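Local structure of glutaminase 1 (Escherichia coli, 1U60) at residues R138-H141 and I142-L146; F166-R169 and A170-W173; L174-A178 and G179-C183; V225-A228 and D229-P232. The protein catalyses the hydrolysis of L-glutamine to L-glutamate and ammonium, as a member of the glutaminase family. All coordinates share one frame; numbering follows the deposited sequence.

Interaction 1: residues R138-H141 and I142-L146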
ATOM      1  N   ARG A 138      23.689  18.254  -0.166  1.00 10.42           N
ATOM      2  CA  ARG A 138      22.905  17.770   0.968  1.00  9.51           C
ATOM      3  C   ARG A 138      22.282  16.406   0.637  1.00 10.05           C
ATOM      4  O   ARG A 138      22.244  15.540   1.469  1.00  9.69           O
ATOM      5  CB  ARG A 138      21.859  18.775   1.373  1.00 10.48           C
ATOM      6  CG  ARG A 138      22.423  20.113   1.944  1.00 10.20           C
ATOM      7  CD  ARG A 138      21.345  21.035   2.534  1.00 11.81           C
ATOM      8  NE  ARG A 138      20.768  20.445   3.743  1.00 12.04           N
ATOM      9  CZ  ARG A 138      19.491  20.086   3.915  1.00 13.77           C
ATOM     10  NH1 ARG A 138      18.556  20.310   3.007  1.00 12.71           N
ATOM     11  NH2 ARG A 138      19.135  19.548   5.081  1.00 11.18           N
ATOM     12  N   ILE A 139      21.877  16.216  -0.613  1.00  8.91           N
ATOM     13  CA  ILE A 139      21.314  14.911  -1.071  1.00  9.59           C
ATOM     14  C   ILE A 139      22.375  13.834  -1.133  1.00  9.55           C
ATOM     15  O   ILE A 139      22.174  12.743  -0.635  1.00  9.72           O
ATOM     16  CB  ILE A 139      20.612  15.086  -2.414  1.00  8.76           C
ATOM     17  CG1 ILE A 139      19.272  15.826  -2.206  1.00 10.35           C
ATOM     18  CG2 ILE A 139      20.369  13.736  -3.115  1.00 11.02           C
ATOM     19  CD1 ILE A 139      18.640  16.380  -3.469  1.00 10.35           C
ATOM     20  N   LEU A 140      23.562  14.158  -1.687  1.00  9.60           N
ATOM     21  CA  LEU A 140      24.690  13.216  -1.707  1.00  9.95           C
ATOM     22  C   LEU A 140      25.034  12.788  -0.273  1.00  9.83           C
ATOM     23  O   LEU A 140      25.255  11.626  -0.011  1.00  9.62           O
ATOM     24  CB  LEU A 140      25.899  13.821  -2.419  1.00 10.21           C
ATOM     25  CG  LEU A 140      27.150  12.954  -2.425  1.00 11.30           C
ATOM     26  CD1 LEU A 140      26.870  11.621  -3.114  1.00 12.16           C
ATOM     27  CD2 LEU A 140      28.305  13.697  -3.109  1.00 12.23           C
ATOM     28  N   HIS A 141      25.027  13.744   0.655  1.00 10.70           N
ATOM     29  CA  HIS A 141      25.383  13.470   2.044  1.00 10.98           C
ATOM     30  C   HIS A 141      24.384  12.512   2.689  1.00  9.89           C
ATOM     31  O   HIS A 141      24.782  11.581   3.360  1.00  8.26           O
ATOM     32  CB  HIS A 141      25.472  14.786   2.814  1.00 12.03           C
ATOM     33  CG  HIS A 141      25.957  14.629   4.209  1.00 14.54           C
ATOM     34  ND1 HIS A 141      27.269  14.324   4.505  1.00 18.92           N
ATOM     35  CD2 HIS A 141      25.302  14.698   5.391  1.00 18.61           C
ATOM     36  CE1 HIS A 141      27.405  14.251   5.819  1.00 21.94           C
ATOM     37  NE2 HIS A 141      26.225  14.459   6.375  1.00 21.10           N
ATOM     38  N   ILE A 142      23.093  12.738   2.490  1.00  9.41           N
ATOM     39  CA  ILE A 142      22.132  11.802   3.075  1.00  9.19           C
ATOM     40  C   ILE A 142      22.222  10.403   2.492  1.00  8.02           C
ATOM     41  O   ILE A 142      22.090   9.404   3.241  1.00  9.69           O
ATOM     42  CB  ILE A 142      20.699  12.336   3.108  1.00 10.16           C
ATOM     43  CG1 ILE A 142      19.977  11.636   4.256  1.00 11.68           C
ATOM     44  CG2 ILE A 142      19.967  12.168   1.776  1.00 10.40           C
ATOM     45  CD1 ILE A 142      18.559  12.142   4.459  1.00 14.55           C
ATOM     46  N   GLN A 143      22.486  10.286   1.180  1.00  7.99           N
ATOM     47  CA  GLN A 143      22.730   8.953   0.589  1.00  7.33           C
ATOM     48  C   GLN A 143      23.914   8.256   1.292  1.00  6.90           C
ATOM     49  O   GLN A 143      23.837   7.114   1.656  1.00  6.76           O
ATOM     50  CB  GLN A 143      23.005   9.021  -0.926  1.00  7.79           C
ATOM     51  CG  GLN A 143      21.919   9.495  -1.814  1.00  7.12           C
ATOM     52  CD  GLN A 143      22.261   9.328  -3.282  1.00  8.53           C
ATOM     53  OE1 GLN A 143      23.293   8.730  -3.643  1.00  8.68           O
ATOM     54  NE2 GLN A 143      21.423   9.891  -4.143  1.00  8.78           N
ATOM     55  N   GLN A 144      25.013   8.984   1.506  1.00  7.01           N
ATOM     56  CA  GLN A 144      26.154   8.427   2.200  1.00  8.50           C
ATOM     57  C   GLN A 144      25.849   8.076   3.659  1.00  8.35           C
ATOM     58  O   GLN A 144      26.275   7.017   4.163  1.00  8.55           O
ATOM     59  CB  GLN A 144      27.358   9.382   2.101  1.00  8.61           C
ATOM     60  CG  GLN A 144      27.861   9.601   0.657  1.00 11.18           C
ATOM     61  CD  GLN A 144      28.854  10.754   0.519  1.00 12.31           C
ATOM     62  OE1 GLN A 144      28.910  11.667   1.374  1.00 15.39           O
ATOM     63  NE2 GLN A 144      29.595  10.764  -0.610  1.00 12.17           N
ATOM     64  N   GLN A 145      25.062   8.914   4.334  1.00  8.51           N
ATOM     65  CA  GLN A 145      24.672   8.638   5.700  1.00  9.28           C
ATOM     66  C   GLN A 145      23.794   7.404   5.823  1.00  8.72           C
ATOM     67  O   GLN A 145      23.938   6.651   6.761  1.00  8.05           O
ATOM     68  CB  GLN A 145      23.919   9.818   6.282  1.00 10.66           C
ATOM     69  CG  GLN A 145      24.749  11.018   6.567  1.00 13.08           C
ATOM     70  CD  GLN A 145      23.879  12.166   7.138  1.00 20.75           C
ATOM     71  OE1 GLN A 145      22.977  12.693   6.444  1.00 25.14           O
ATOM     72  NE2 GLN A 145      24.169  12.567   8.368  1.00 23.02           N
ATOM     73  N   LEU A 146      22.889   7.236   4.876  1.00  8.70           N
ATOM     74  CA  LEU A 146      21.923   6.109   4.921  1.00  8.66           C
ATOM     75  C   LEU A 146      22.510   4.782   4.451  1.00  9.55           C
ATOM     76  O   LEU A 146      22.186   3.775   5.019  1.00  8.52           O
ATOM     77  CB  LEU A 146      20.732   6.443   4.054  1.00  8.45           C
ATOM     78  CG  LEU A 146      19.861   7.567   4.570  1.00  8.26           C
ATOM     79  CD1 LEU A 146      18.956   7.987   3.441  1.00 10.48           C
ATOM     80  CD2 LEU A 146      19.053   7.136   5.735  1.00 10.71           C
TER
HETATM   81  O   HOH W   1      28.908  14.252   1.630  1.00 35.79           O
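His141 O accepts the N-H of Gln145 at 2.9 Å, N to O, and the same pair meets again through its side chains. With CG of His141 anti to the backbone N (chi1 -174°), the imidazole swings toward the next turn of the helix, where CG of Gln145 sits over one ring face, 4.1 Å from the centroid, a CH-pi contact. The amide of Gln145 lies past the rim of the ring, its plane turned 40° from the imidazole, with OE1 3.2 Å from His141 CD2. A water in the plane of the His141 ring donates to Gln144 OE1 at 2.6 Å and makes a weak 3.3 Å bond with His141 ND1. Gln144 also lays its amide across Leu140, NE2 being 3.8 Å from Leu140 CG, while that nitrogen is hydrogen-bonded to Val151 O. On the buried side, the amide of Gln143 passes Ile139 CG2 and is held at both ends, OE1 by Thr198 and NE2 by Gln195. Helix 132-147 is thus two-faced: Ile139 and Ile142 pack on helix 68-80, whereas a water and mostly polar groups line the His141 flank, and the inward-facing amide of Gln143 has its hydrogen-bonding needs met by neighbouring segments.

Interaction 2: residues F166-R169 and A170-W173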
ATOM      1  N   PHE A 166      15.379  14.224 -21.513  1.00 11.32           N
ATOM      2  CA  PHE A 166      14.395  15.158 -22.075  1.00  9.88           C
ATOM      3  C   PHE A 166      12.996  15.007 -21.516  1.00  8.96           C
ATOM      4  O   PHE A 166      12.282  16.013 -21.275  1.00  9.18           O
ATOM      5  CB  PHE A 166      14.372  15.018 -23.607  1.00  9.78           C
ATOM      6  CG  PHE A 166      15.763  15.048 -24.222  1.00 10.15           C
ATOM      7  CD1 PHE A 166      16.562  16.161 -24.067  1.00 11.94           C
ATOM      8  CD2 PHE A 166      16.261  13.925 -24.900  1.00 14.96           C
ATOM      9  CE1 PHE A 166      17.874  16.194 -24.568  1.00 13.47           C
ATOM     10  CE2 PHE A 166      17.556  13.938 -25.406  1.00 14.44           C
ATOM     11  CZ  PHE A 166      18.373  15.078 -25.230  1.00 15.53           C
ATOM     12  N   HIS A 167      12.554  13.781 -21.286  1.00 10.20           N
ATOM     13  CA  HIS A 167      11.228  13.613 -20.776  1.00  9.41           C
ATOM     14  C   HIS A 167      11.122  14.109 -19.308  1.00 10.21           C
ATOM     15  O   HIS A 167      10.091  14.700 -18.927  1.00 10.14           O
ATOM     16  CB  HIS A 167      10.805  12.162 -20.960  1.00 11.52           C
ATOM     17  CG  HIS A 167       9.372  11.918 -20.684  1.00 11.04           C
ATOM     18  ND1 HIS A 167       8.413  11.839 -21.669  1.00 15.47           N
ATOM     19  CD2 HIS A 167       8.735  11.712 -19.514  1.00 10.18           C
ATOM     20  CE1 HIS A 167       7.237  11.609 -21.112  1.00  9.70           C
ATOM     21  NE2 HIS A 167       7.401  11.549 -19.798  1.00 15.18           N
ATOM     22  N   ASN A 168      12.174  13.948 -18.496  1.00  9.57           N
ATOM     23  CA  ASN A 168      12.172  14.530 -17.151  1.00 10.64           C
ATOM     24  C   ASN A 168      12.221  16.069 -17.169  1.00 10.09           C
ATOM     25  O   ASN A 168      11.658  16.714 -16.271  1.00 11.29           O
ATOM     26  CB  ASN A 168      13.326  14.005 -16.311  1.00 10.56           C
ATOM     27  CG  ASN A 168      13.089  12.635 -15.735  1.00 12.85           C
ATOM     28  OD1 ASN A 168      14.065  11.984 -15.287  1.00 18.39           O
ATOM     29  ND2 ASN A 168      11.876  12.132 -15.796  1.00  8.49           N
ATOM     30  N   ARG A 169      12.860  16.655 -18.169  1.00 10.39           N
ATOM     31  CA  ARG A 169      12.834  18.128 -18.364  1.00 10.80           C
ATOM     32  C   ARG A 169      11.422  18.589 -18.578  1.00 10.76           C
ATOM     33  O   ARG A 169      10.987  19.617 -17.994  1.00 10.41           O
ATOM     34  CB  ARG A 169      13.693  18.597 -19.533  1.00 10.60           C
ATOM     35  CG  ARG A 169      15.180  18.244 -19.468  1.00 10.86           C
ATOM     36  CD  ARG A 169      15.976  18.671 -20.664  1.00 15.93           C
ATOM     37  NE  ARG A 169      17.280  17.999 -20.669  1.00 13.82           N
ATOM     38  CZ  ARG A 169      18.295  18.345 -21.463  1.00 18.10           C
ATOM     39  NH1 ARG A 169      18.210  19.393 -22.295  1.00 17.58           N
ATOM     40  NH2 ARG A 169      19.415  17.656 -21.419  1.00 15.44           N
ATOM     41  N   ALA A 170      10.679  17.834 -19.395  1.00 10.59           N
ATOM     42  CA  ALA A 170       9.266  18.112 -19.598  1.00 10.75           C
ATOM     43  C   ALA A 170       8.457  18.057 -18.303  1.00 11.84           C
ATOM     44  O   ALA A 170       7.673  18.959 -18.021  1.00 10.59           O
ATOM     45  CB  ALA A 170       8.670  17.183 -20.574  1.00 11.63           C
ATOM     46  N   ILE A 171       8.631  16.964 -17.555  1.00 10.69           N
ATOM     47  CA  ILE A 171       7.959  16.803 -16.283  1.00 10.93           C
ATOM     48  C   ILE A 171       8.261  17.947 -15.304  1.00 10.51           C
ATOM     49  O   ILE A 171       7.347  18.456 -14.632  1.00 10.05           O
ATOM     50  CB  ILE A 171       8.266  15.402 -15.676  1.00 10.53           C
ATOM     51  CG1 ILE A 171       7.558  14.306 -16.458  1.00 11.94           C
ATOM     52  CG2 ILE A 171       7.802  15.334 -14.229  1.00 11.54           C
ATOM     53  CD1 ILE A 171       7.905  12.903 -16.042  1.00 13.12           C
ATOM     54  N   ALA A 172       9.517  18.376 -15.232  1.00 10.53           N
ATOM     55  CA  ALA A 172       9.886  19.468 -14.373  1.00 10.58           C
ATOM     56  C   ALA A 172       9.107  20.741 -14.734  1.00 10.68           C
ATOM     57  O   ALA A 172       8.659  21.453 -13.874  1.00 11.26           O
ATOM     58  CB  ALA A 172      11.311  19.722 -14.460  1.00 11.09           C
ATOM     59  N   TRP A 173       8.970  21.026 -16.019  1.00 10.67           N
ATOM     60  CA  TRP A 173       8.239  22.200 -16.445  1.00 10.15           C
ATOM     61  C   TRP A 173       6.746  22.062 -16.182  1.00  9.67           C
ATOM     62  O   TRP A 173       6.098  23.052 -15.849  1.00  9.27           O
ATOM     63  CB  TRP A 173       8.533  22.523 -17.944  1.00 10.09           C
ATOM     64  CG  TRP A 173       9.859  23.193 -18.186  1.00 10.84           C
ATOM     65  CD1 TRP A 173      10.855  22.731 -18.967  1.00 14.47           C
ATOM     66  CD2 TRP A 173      10.332  24.445 -17.649  1.00 12.46           C
ATOM     67  NE1 TRP A 173      11.922  23.593 -18.962  1.00 12.09           N
ATOM     68  CE2 TRP A 173      11.638  24.649 -18.145  1.00 12.58           C
ATOM     69  CE3 TRP A 173       9.792  25.395 -16.772  1.00 15.43           C
ATOM     70  CZ2 TRP A 173      12.406  25.782 -17.830  1.00 13.89           C
ATOM     71  CZ3 TRP A 173      10.534  26.518 -16.463  1.00 12.03           C
ATOM     72  CH2 TRP A 173      11.833  26.698 -16.975  1.00 13.16           C
TER
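Different first torsions bring His167 and Ile171 together: the imidazole stands anti to the backbone N (chi1 -170°) and leans toward the following turn, while CG1 of Ile171 lies anti to its own carbonyl carbon (chi1 -71°) and extends back to meet it. CD1 of Ile171 comes 3.8 Å from His167 CD2 and 4.0 Å from His167 NE2, touching that corner of the ring at a slant. His167 NE2 is itself hydrogen-bonded to Asn99 O, which ties the ring to the chain before helix 101-106, and Val101 packs against both side chains. Asn168 runs beside Ile171, pointing the same way, and both rest on Ile121 of helix 117-126.

These residues form the opening turns of helix 166-178, joined by regular i to i+4 bonds, the shortest being Ala172 N to Asn168 O at 2.9 Å. Asn168 is a predicted substrate-binding residue, and its side chain lies close to those of Asn117 and Tyr192, predicted for the same role, so this turn probably borders the glutamine pocket.

On another flank, the guanidinium of Arg169 has Phe166 CE1 over one face, 3.7 Å above its plane and displaced toward the rim. The extended arginine chain carries NH2 to a hydrogen bond with Gln162 O at the end of helix 155-162. One turn on, Trp173 accompanies its backbone bond to Arg169 O by placing CD1 3.3 Å from that same oxygen, and its indole reaches Ala185 and Met186 of helix 185-195.

Interaction 3: residues L174-A178 and G179-C183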
ATOM      1  N   LEU A 174       6.169  20.870 -16.358  1.00 10.56           N
ATOM      2  CA  LEU A 174       4.782  20.651 -16.011  1.00 11.64           C
ATOM      3  C   LEU A 174       4.495  20.894 -14.523  1.00 11.96           C
ATOM      4  O   LEU A 174       3.489  21.548 -14.154  1.00 11.77           O
ATOM      5  CB  LEU A 174       4.345  19.236 -16.330  1.00 12.36           C
ATOM      6  CG  LEU A 174       4.200  18.901 -17.819  1.00 11.91           C
ATOM      7  CD1 LEU A 174       3.929  17.420 -17.990  1.00 14.00           C
ATOM      8  CD2 LEU A 174       3.133  19.779 -18.512  1.00  9.97           C
ATOM      9  N   LEU A 175       5.336  20.344 -13.672  1.00 10.54           N
ATOM     10  CA  LEU A 175       5.282  20.636 -12.231  1.00 11.31           C
ATOM     11  C   LEU A 175       5.399  22.151 -11.953  1.00 12.15           C
ATOM     12  O   LEU A 175       4.568  22.730 -11.239  1.00 13.21           O
ATOM     13  CB  LEU A 175       6.363  19.862 -11.486  1.00 11.69           C
ATOM     14  CG  LEU A 175       6.166  18.360 -11.525  1.00 13.41           C
ATOM     15  CD1 LEU A 175       7.470  17.696 -11.208  1.00 15.06           C
ATOM     16  CD2 LEU A 175       5.101  17.928 -10.545  1.00 11.75           C
ATOM     17  N   TYR A 176       6.386  22.801 -12.532  1.00 11.52           N
ATOM     18  CA  TYR A 176       6.640  24.204 -12.267  1.00 12.36           C
ATOM     19  C   TYR A 176       5.422  25.037 -12.675  1.00 12.48           C
ATOM     20  O   TYR A 176       4.982  25.965 -11.939  1.00 12.33           O
ATOM     21  CB  TYR A 176       7.843  24.652 -13.042  1.00 12.17           C
ATOM     22  CG  TYR A 176       8.295  26.049 -12.699  1.00 14.14           C
ATOM     23  CD1 TYR A 176       7.817  27.148 -13.410  1.00 15.62           C
ATOM     24  CD2 TYR A 176       9.193  26.267 -11.664  1.00 17.37           C
ATOM     25  CE1 TYR A 176       8.207  28.434 -13.096  1.00 19.51           C
ATOM     26  CE2 TYR A 176       9.597  27.553 -11.340  1.00 19.26           C
ATOM     27  CZ  TYR A 176       9.097  28.638 -12.061  1.00 21.45           C
ATOM     28  OH  TYR A 176       9.497  29.916 -11.757  1.00 25.63           O
ATOM     29  N   SER A 177       4.862  24.678 -13.833  1.00 13.21           N
ATOM     30  CA  SER A 177       3.716  25.382 -14.379  1.00 14.43           C
ATOM     31  C   SER A 177       2.490  25.255 -13.471  1.00 14.97           C
ATOM     32  O   SER A 177       1.716  26.199 -13.353  1.00 16.18           O
ATOM     33  CB  SER A 177       3.436  24.878 -15.811  1.00 15.14           C
ATOM     34  OG  SER A 177       2.215  25.416 -16.284  1.00 19.96           O
ATOM     35  N   ALA A 178       2.336  24.096 -12.837  1.00 14.39           N
ATOM     36  CA  ALA A 178       1.150  23.737 -12.065  1.00 13.83           C
ATOM     37  C   ALA A 178       1.239  24.214 -10.645  1.00 14.46           C
ATOM     38  O   ALA A 178       0.222  24.123  -9.921  1.00 15.65           O
ATOM     39  CB  ALA A 178       0.976  22.269 -12.055  1.00 13.87           C
ATOM     40  N   GLY A 179       2.414  24.672 -10.216  1.00 14.76           N
ATOM     41  CA  GLY A 179       2.564  25.049  -8.822  1.00 14.80           C
ATOM     42  C   GLY A 179       3.143  23.969  -7.931  1.00 14.49           C
ATOM     43  O   GLY A 179       3.190  24.153  -6.717  1.00 14.94           O
ATOM     44  N   TYR A 180       3.593  22.855  -8.497  1.00 14.33           N
ATOM     45  CA  TYR A 180       4.136  21.745  -7.704  1.00 13.22           C
ATOM     46  C   TYR A 180       5.657  21.557  -7.844  1.00 12.67           C
ATOM     47  O   TYR A 180       6.163  20.446  -7.731  1.00 13.76           O
ATOM     48  CB  TYR A 180       3.350  20.454  -7.992  1.00 13.68           C
ATOM     49  CG  TYR A 180       1.896  20.507  -7.494  1.00 13.21           C
ATOM     50  CD1 TYR A 180       1.577  20.132  -6.189  1.00 12.25           C
ATOM     51  CD2 TYR A 180       0.869  20.960  -8.315  1.00 14.52           C
ATOM     52  CE1 TYR A 180       0.289  20.208  -5.717  1.00 15.94           C
ATOM     53  CE2 TYR A 180      -0.466  21.034  -7.844  1.00 17.21           C
ATOM     54  CZ  TYR A 180      -0.733  20.655  -6.535  1.00 17.56           C
ATOM     55  OH  TYR A 180      -2.015  20.706  -6.015  1.00 21.35           O
ATOM     56  N   LEU A 181       6.381  22.645  -8.076  1.00 12.75           N
ATOM     57  CA  LEU A 181       7.829  22.639  -8.094  1.00 12.12           C
ATOM     58  C   LEU A 181       8.323  23.830  -7.324  1.00 12.93           C
ATOM     59  O   LEU A 181       7.817  24.941  -7.518  1.00 13.30           O
ATOM     60  CB  LEU A 181       8.406  22.635  -9.508  1.00 13.12           C
ATOM     61  CG  LEU A 181       9.829  22.020  -9.501  1.00 12.62           C
ATOM     62  CD1 LEU A 181       9.778  20.524  -9.498  1.00 11.35           C
ATOM     63  CD2 LEU A 181      10.693  22.500 -10.670  1.00 13.95           C
ATOM     64  N   TYR A 182       9.268  23.598  -6.426  1.00 11.62           N
ATOM     65  CA  TYR A 182       9.611  24.560  -5.348  1.00 10.74           C
ATOM     66  C   TYR A 182      10.977  25.172  -5.507  1.00 11.80           C
ATOM     67  O   TYR A 182      11.488  25.874  -4.594  1.00 10.94           O
ATOM     68  CB  TYR A 182       9.395  23.920  -3.965  1.00 10.18           C
ATOM     69  CG  TYR A 182       8.050  23.210  -3.970  1.00  9.22           C
ATOM     70  CD1 TYR A 182       6.862  23.958  -3.947  1.00  9.92           C
ATOM     71  CD2 TYR A 182       7.951  21.844  -4.080  1.00 10.19           C
ATOM     72  CE1 TYR A 182       5.621  23.381  -4.005  1.00 12.05           C
ATOM     73  CE2 TYR A 182       6.643  21.204  -4.181  1.00 10.11           C
ATOM     74  CZ  TYR A 182       5.506  22.002  -4.135  1.00 11.33           C
ATOM     75  OH  TYR A 182       4.251  21.483  -4.207  1.00 12.84           O
ATOM     76  N   CYS A 183      11.564  24.954  -6.669  1.00 12.25           N
ATOM     77  CA  CYS A 183      12.777  25.704  -7.079  1.00 12.21           C
ATOM     78  C   CYS A 183      12.779  25.777  -8.597  1.00 13.45           C
ATOM     79  O   CYS A 183      11.828  25.317  -9.262  1.00 14.26           O
ATOM     80  CB  CYS A 183      14.063  25.080  -6.539  1.00 13.04           C
ATOM     81  SG  CYS A 183      14.543  23.491  -7.293  1.00 12.01           S
TER
HETATM   82  O   HOH W   2       5.632  25.807  -9.227  1.00 27.25           O
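Leu175 O receives the N-H of Tyr180 at 2.9 Å, and Gly179 N adds a weak bond to Tyr176 O at 3.4 Å; with the positive phi of Gly179 (95°) they form the Schellman motif that ends helix 166-178. At these backbone angles a CB would run into Ala178 O, a clash that Gly179 avoids. The turn folds the chain back over the last helical turn. There Leu181 packs across Leu175 and Tyr176 at about right angles: its CB lies 4.0 Å from Leu175 CB and 3.6 Å from Tyr176 CA. Tyr180 sets its CB against Leu175 CD2 and one ring edge beside Ala178 CB, which lies in the ring plane. Tyr180 O has no polar partner in the model although it is buried against Leu175. A water fastens the turn to the outgoing chain, donating to Tyr176 O at 2.8 Å and to Leu181 O at 2.9 Å.

Farther out, Leu181 is wedged between Ile121 and Ser125 of helix 117-126 and Ala188 of helix 185-195, while Leu175 and Tyr180 rest on Pro111. Ser125 OG also takes the N-H of Tyr182, holding the loop that leads into helix 185-195. CG of Tyr176, anti to the backbone N (chi1 -173°), turns the phenol toward that loop, where Cys183 O lies in the ring plane at the edge, 3.7 Å from Tyr176 CD2.

Interaction 4: residues V225-A228 and D229-P232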
ATOM      1  N   VAL A 225      20.513   9.106  11.697  1.00  8.08           N
ATOM      2  CA  VAL A 225      20.427   9.906  10.481  1.00  9.57           C
ATOM      3  C   VAL A 225      19.040  10.521  10.357  1.00  9.76           C
ATOM      4  O   VAL A 225      18.918  11.625   9.911  1.00 11.41           O
ATOM      5  CB  VAL A 225      20.679   9.020   9.234  1.00  9.15           C
ATOM      6  CG1 VAL A 225      20.595   9.785   7.936  1.00  9.19           C
ATOM      7  CG2 VAL A 225      21.961   8.335   9.344  1.00 12.65           C
ATOM      8  N   LEU A 226      17.988   9.760  10.675  1.00  8.60           N
ATOM      9  CA  LEU A 226      16.621  10.239  10.583  1.00  8.56           C
ATOM     10  C   LEU A 226      15.896  10.203  11.937  1.00  9.30           C
ATOM     11  O   LEU A 226      16.202   9.361  12.757  1.00 10.01           O
ATOM     12  CB  LEU A 226      15.840   9.354   9.612  1.00  9.31           C
ATOM     13  CG  LEU A 226      16.503   9.078   8.263  1.00  7.87           C
ATOM     14  CD1 LEU A 226      15.620   8.086   7.460  1.00 10.32           C
ATOM     15  CD2 LEU A 226      16.740  10.378   7.453  1.00 12.75           C
ATOM     16  N   GLN A 227      14.871  11.030  12.105  1.00 10.54           N
ATOM     17  CA  GLN A 227      14.025  10.922  13.261  1.00 10.35           C
ATOM     18  C   GLN A 227      13.191   9.677  13.125  1.00 10.92           C
ATOM     19  O   GLN A 227      12.634   9.444  12.060  1.00 10.04           O
ATOM     20  CB  GLN A 227      13.097  12.117  13.383  1.00 11.76           C
ATOM     21  CG  GLN A 227      13.836  13.413  13.600  1.00 16.11           C
ATOM     22  CD  GLN A 227      12.932  14.608  13.353  1.00 21.86           C
ATOM     23  OE1 GLN A 227      13.069  15.315  12.330  1.00 28.30           O
ATOM     24  NE2 GLN A 227      11.978  14.796  14.242  1.00 22.46           N
ATOM     25  N   ALA A 228      13.086   8.911  14.193  1.00 10.84           N
ATOM     26  CA  ALA A 228      12.277   7.705  14.187  1.00 11.99           C
ATOM     27  C   ALA A 228      10.854   7.933  13.668  1.00 11.61           C
ATOM     28  O   ALA A 228      10.300   7.085  12.936  1.00 12.25           O
ATOM     29  CB  ALA A 228      12.259   7.094  15.582  1.00 12.02           C
ATOM     30  N   ASP A 229      10.252   9.068  14.042  1.00 12.37           N
ATOM     31  CA  ASP A 229       8.852   9.329  13.721  1.00 14.00           C
ATOM     32  C   ASP A 229       8.669   9.582  12.227  1.00 12.56           C
ATOM     33  O   ASP A 229       7.561   9.519  11.741  1.00 12.71           O
ATOM     34  CB  ASP A 229       8.307  10.537  14.487  1.00 15.56           C
ATOM     35  CG  ASP A 229       8.020  10.233  15.949  1.00 22.37           C
ATOM     36  OD1 ASP A 229       7.820   9.045  16.358  1.00 29.91           O
ATOM     37  OD2 ASP A 229       7.946  11.161  16.766  1.00 30.27           O
ATOM     38  N   ASN A 230       9.744   9.916  11.527  1.00 10.17           N
ATOM     39  CA  ASN A 230       9.678  10.106  10.067  1.00  9.17           C
ATOM     40  C   ASN A 230       9.696   8.818   9.283  1.00  9.59           C
ATOM     41  O   ASN A 230       9.217   8.805   8.166  1.00  9.55           O
ATOM     42  CB  ASN A 230      10.771  11.064   9.557  1.00  9.69           C
ATOM     43  CG  ASN A 230      10.443  12.516   9.881  1.00 10.20           C
ATOM     44  OD1 ASN A 230       9.254  12.866   9.977  1.00 11.23           O
ATOM     45  ND2 ASN A 230      11.455  13.365  10.047  1.00  9.33           N
ATOM     46  N   VAL A 231      10.238   7.748   9.851  1.00  9.13           N
ATOM     47  CA  VAL A 231      10.457   6.535   9.080  1.00  9.48           C
ATOM     48  C   VAL A 231       9.158   5.896   8.603  1.00  9.14           C
ATOM     49  O   VAL A 231       9.098   5.454   7.451  1.00  9.49           O
ATOM     50  CB  VAL A 231      11.368   5.559   9.805  1.00  9.95           C
ATOM     51  CG1 VAL A 231      11.517   4.296   9.025  1.00 10.69           C
ATOM     52  CG2 VAL A 231      12.770   6.187   9.936  1.00  9.21           C
ATOM     53  N   PRO A 232       8.112   5.800   9.424  1.00  8.75           N
ATOM     54  CA  PRO A 232       6.885   5.153   8.915  1.00  8.98           C
ATOM     55  C   PRO A 232       6.303   5.834   7.668  1.00  9.17           C
ATOM     56  O   PRO A 232       5.660   5.163   6.863  1.00  8.25           O
ATOM     57  CB  PRO A 232       5.927   5.212  10.114  1.00 10.02           C
ATOM     58  CG  PRO A 232       6.827   5.207  11.245  1.00  8.95           C
ATOM     59  CD  PRO A 232       7.981   6.143  10.858  1.00  8.83           C
TER
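Leu226 and Val231 form the apolar, inward part of this turn, meeting through CD1 of Leu226 and CG2 of Val231 at 4.2 Å. Both are buried, and Leu226 also wedges between helices, touching Ile142 and Leu146 on helix 132-147 and Ala74 on helix 68-80. The backbone is more closely packed: Ala228 O accepts the N-H of Val231 at 3.2 Å and lies 3.3 Å from Pro232 CD, so the proline ring, which has no N-H to offer, sits against the carbonyl at the point where an i to i+4 bond would otherwise form. One residue earlier, Asn230 N donates to Gln227 O at 3.0 Å. In both bonds the donor stands well above the carbonyl plane, 54° out of it at Gln227 and 62° at Ala228, as expected for tight i to i+3 turns.

Asn230 is the buried polar group here. With its CG anti to the carbonyl carbon (chi1 -75°), the amide points back along the chain toward Gln227, and its ND2 is hydrogen-bonded to Glu78 OE2. That same carboxylate oxygen takes the N-H of Gln227, so one acid on helix 68-80 grips the turn from both of its segments.

The other flank is looser. Gln227, Ala228 and Asp229 are exposed, and Asp229 brings little beyond its CB against the Ala228 backbone. Pro232 packs on Asn306 of the second subunit. Two overlapping type I turns, Gln227 to Asn230 and Ala228 to Val231, thus lead from the loop into helix 231-241, with Pro232 close to its start.

In the fold
All four contacts are local and follow one another along the chain without nesting or crossing. Interaction 1 lies within helix 132-147. Interactions 2 and 3 share helix 166-178, the first at its start and the second at its end, where the chain turns back toward helix 185-195; they touch where Leu181 CD2 meets Ala172 O. Interaction 4, the lead into helix 231-241, returns to interaction 1: Val225 and Leu226 pack on Gln145, Leu146 and Ile142, tying the loop after strand 223-224 to helix 132-147. The two touching pairs, 1 with 4 and 2 with 3, do not touch each other; their closest approach, between interactions 1 and 3, is about 9 Å between nearest atoms.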